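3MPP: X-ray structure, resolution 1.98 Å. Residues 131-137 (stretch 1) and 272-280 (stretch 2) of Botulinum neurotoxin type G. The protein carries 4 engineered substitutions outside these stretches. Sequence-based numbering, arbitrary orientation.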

# COMPACT_ATOMS: atom_id res chain seq x y z
N SER A 131 -9.90 2.33 -11.00
CA SER A 131 -10.09 3.65 -11.59
C SER A 131 -8.79 4.46 -11.65
O SER A 131 -7.92 4.33 -10.80
CB SER A 131 -11.13 4.44 -10.79
OG SER A 131 -11.30 5.74 -11.32
N ILE A 132 -8.68 5.30 -12.68
CA ILE A 132 -7.62 6.29 -12.71
C ILE A 132 -8.25 7.68 -12.74
O ILE A 132 -7.65 8.64 -13.22
CB ILE A 132 -6.69 6.09 -13.93
CG1 ILE A 132 -7.49 6.02 -15.23
CG2 ILE A 132 -5.89 4.80 -13.77
CD1 ILE A 132 -6.61 5.82 -16.45
N LYS A 133 -9.47 7.79 -12.22
CA LYS A 133 -10.14 9.08 -12.17
C LYS A 133 -10.56 9.48 -10.75
O LYS A 133 -11.12 10.55 -10.56
CB LYS A 133 -11.36 9.09 -13.10
CG LYS A 133 -10.99 8.87 -14.56
CD LYS A 133 -12.23 8.63 -15.42
CE LYS A 133 -11.86 8.38 -16.87
NZ LYS A 133 -13.06 7.98 -17.67
N ASP A 134 -10.27 8.63 -9.77
CA ASP A 134 -10.67 8.93 -8.40
C ASP A 134 -9.69 9.90 -7.76
O ASP A 134 -8.49 9.84 -8.02
CB ASP A 134 -10.78 7.65 -7.56
CG ASP A 134 -11.99 6.81 -7.93
OD1 ASP A 134 -12.87 7.29 -8.68
OD2 ASP A 134 -12.07 5.65 -7.47
N ASN A 135 -10.21 10.80 -6.92
CA ASN A 135 -9.34 11.71 -6.19
C ASN A 135 -8.27 10.96 -5.41
O ASN A 135 -7.12 11.40 -5.38
CB ASN A 135 -10.16 12.59 -5.25
CG ASN A 135 -10.99 13.61 -6.00
OD1 ASN A 135 -10.56 14.15 -7.02
ND2 ASN A 135 -12.19 13.87 -5.50
N ILE A 136 -8.66 9.86 -4.78
CA ILE A 136 -7.73 9.05 -3.99
C ILE A 136 -7.92 7.57 -4.36
O ILE A 136 -9.03 7.06 -4.37
CB ILE A 136 -7.96 9.24 -2.45
CG1 ILE A 136 -7.88 10.71 -2.05
CG2 ILE A 136 -6.96 8.42 -1.63
CD1 ILE A 136 -6.47 11.30 -2.03
N SER A 137 -6.82 6.89 -4.65
CA SER A 137 -6.88 5.51 -5.09
C SER A 137 -6.32 4.55 -4.05
O SER A 137 -5.26 4.80 -3.49
CB SER A 137 -6.06 5.37 -6.38
OG SER A 137 -5.91 4.00 -6.71
N ALA A 272 -7.98 14.60 -20.06
CA ALA A 272 -9.06 13.84 -20.69
C ALA A 272 -9.22 12.45 -20.08
O ALA A 272 -10.33 11.95 -19.94
CB ALA A 272 -8.83 13.74 -22.20
N ALA A 273 -8.10 11.83 -19.71
CA ALA A 273 -8.12 10.42 -19.33
C ALA A 273 -8.06 10.19 -17.84
O ALA A 273 -8.49 9.14 -17.36
CB ALA A 273 -6.97 9.69 -20.01
N ILE A 274 -7.53 11.15 -17.09
CA ILE A 274 -7.25 10.88 -15.68
C ILE A 274 -7.57 12.05 -14.75
O ILE A 274 -7.76 13.19 -15.18
CB ILE A 274 -5.78 10.44 -15.47
CG1 ILE A 274 -4.81 11.51 -15.96
CG2 ILE A 274 -5.49 9.13 -16.18
CD1 ILE A 274 -4.41 12.50 -14.87
N ASN A 275 -7.63 11.75 -13.46
CA ASN A 275 -7.82 12.76 -12.42
C ASN A 275 -7.31 12.22 -11.11
O ASN A 275 -7.55 11.05 -10.78
CB ASN A 275 -9.30 13.11 -12.26
CG ASN A 275 -9.57 13.87 -10.98
OD1 ASN A 275 -9.26 15.06 -10.87
ND2 ASN A 275 -10.13 13.19 -9.98
N TYR A 276 -6.61 13.06 -10.36
CA TYR A 276 -6.14 12.71 -9.02
C TYR A 276 -5.94 13.95 -8.19
O TYR A 276 -5.63 15.02 -8.72
CB TYR A 276 -4.80 11.94 -9.08
CG TYR A 276 -3.64 12.73 -9.64
CD1 TYR A 276 -2.79 13.46 -8.81
CD2 TYR A 276 -3.36 12.72 -11.02
CE1 TYR A 276 -1.71 14.18 -9.33
CE2 TYR A 276 -2.29 13.43 -11.54
CZ TYR A 276 -1.47 14.16 -10.70
OH TYR A 276 -0.41 14.86 -11.22
N GLN A 277 -6.06 13.81 -6.87
CA GLN A 277 -5.67 14.88 -5.96
C GLN A 277 -4.23 14.71 -5.53
O GLN A 277 -3.76 13.59 -5.35
CB GLN A 277 -6.62 14.94 -4.76
CG GLN A 277 -7.96 15.58 -5.13
CD GLN A 277 -8.92 15.61 -3.96
OE1 GLN A 277 -8.78 14.83 -3.02
NE2 GLN A 277 -9.91 16.49 -4.03
N ASN A 278 -3.53 15.84 -5.37
CA ASN A 278 -2.15 15.83 -4.87
C ASN A 278 -2.02 15.36 -3.42
O ASN A 278 -2.89 15.62 -2.60
CB ASN A 278 -1.55 17.24 -5.02
CG ASN A 278 -1.29 17.59 -6.46
OD1 ASN A 278 -1.78 18.60 -6.98
ND2 ASN A 278 -0.54 16.73 -7.13
N LEU A 279 -0.91 14.68 -3.14
CA LEU A 279 -0.62 14.02 -1.86
C LEU A 279 0.47 14.70 -1.08
O LEU A 279 0.49 14.68 0.16
CB LEU A 279 -0.15 12.58 -2.13
CG LEU A 279 -1.15 11.71 -2.89
CD1 LEU A 279 -0.63 10.29 -3.00
CD2 LEU A 279 -2.51 11.74 -2.18
N TYR A 280 1.43 15.28 -1.79
CA TYR A 280 2.55 15.90 -1.12
C TYR A 280 2.23 17.35 -0.77
O TYR A 280 2.78 18.26 -1.37
CB TYR A 280 3.79 15.83 -2.00
CG TYR A 280 4.12 14.46 -2.52
CD1 TYR A 280 3.97 13.34 -1.72
CD2 TYR A 280 4.66 14.29 -3.79
CE1 TYR A 280 4.33 12.07 -2.19
CE2 TYR A 280 5.00 13.04 -4.26
CZ TYR A 280 4.83 11.94 -3.46
OH TYR A 280 5.18 10.69 -3.94
O HOH W 1 -4.55 10.81 -5.34
O HOH W 2 -10.56 16.63 -8.77

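Residues 131-137 run alongside residues 272-280, with touching residues at least 140 positions apart in sequence, and the two stretches bury 491 Å² between them, both sides summed. Stretch 1 has no regular secondary structure, yet its carbonyl groups meet the strand formed by Asn275, Tyr276 and Gln277.

Ser131 does not reach stretch 2 but braces its own loop. Ser131 OG accepts a hydrogen bond from Lys133 N at 2.9 Å and makes a weak one to Asp134 OD1 at 3.4 Å, which suits a small hydroxyl able both to accept and to donate. The first link across the stretches comes from the carbonyl of Ile132, whose O accepts a hydrogen bond from Asn275 N at 3.1 Å and also receives a CA-H...O contact from Ile274 CA at 3.4 Å. The buried Ile132 side chain, with chi1 in p and chi2 in t, extends along the contact so that its CD1 packs 3.5 Å from Ile274 CG2, two branched apolar residues filling a space away from solvent.

Lys133 is exposed, and its long aliphatic part lies over the backbone of stretch 2, with CE 3.5 Å from Ala273 O. Its own carbonyl is claimed by a side chain: Asn275 ND2 donates to Lys133 O at 2.9 Å. Asp134 makes no hydrogen bond across the contact. Asp134 is exposed and its CA-to-CB bond points away from stretch 2, while Asp134 O sits 3.2 Å from Asn275 O, a close approach of two acceptors.

The largest area on stretch 1 is covered at Asn135. Asn135 OD1 accepts the second hydrogen bond from Asn275 ND2, at 3.1 Å, so this one amide nitrogen spends both its protons on stretch 1, a role that suits asparagine. A water donates to Asn135 OD1 at 3.0 Å and to Asn275 OD1 at 2.9 Å, tying the two amides together again. The backbone of Asn135 restores the main-chain pairing: its O accepts from Gln277 N at 3.0 Å, and a second water bridges Asn135 O, at 2.6 Å, to Gln277 O, at 2.9 Å. Gln277 directs its CA-to-CB bond toward stretch 1, bringing OE1 to 3.4 Å from Asn135 CB; that oxygen is hydrogen-bonded elsewhere in the structure.

Ile136 closes the contact with apolar packing. Its side chain starts sideways, but its end approaches stretch 2, placing Ile136 CD1 4.0 Å from CD2 of the buried Leu279. Ser137 lies beyond reach.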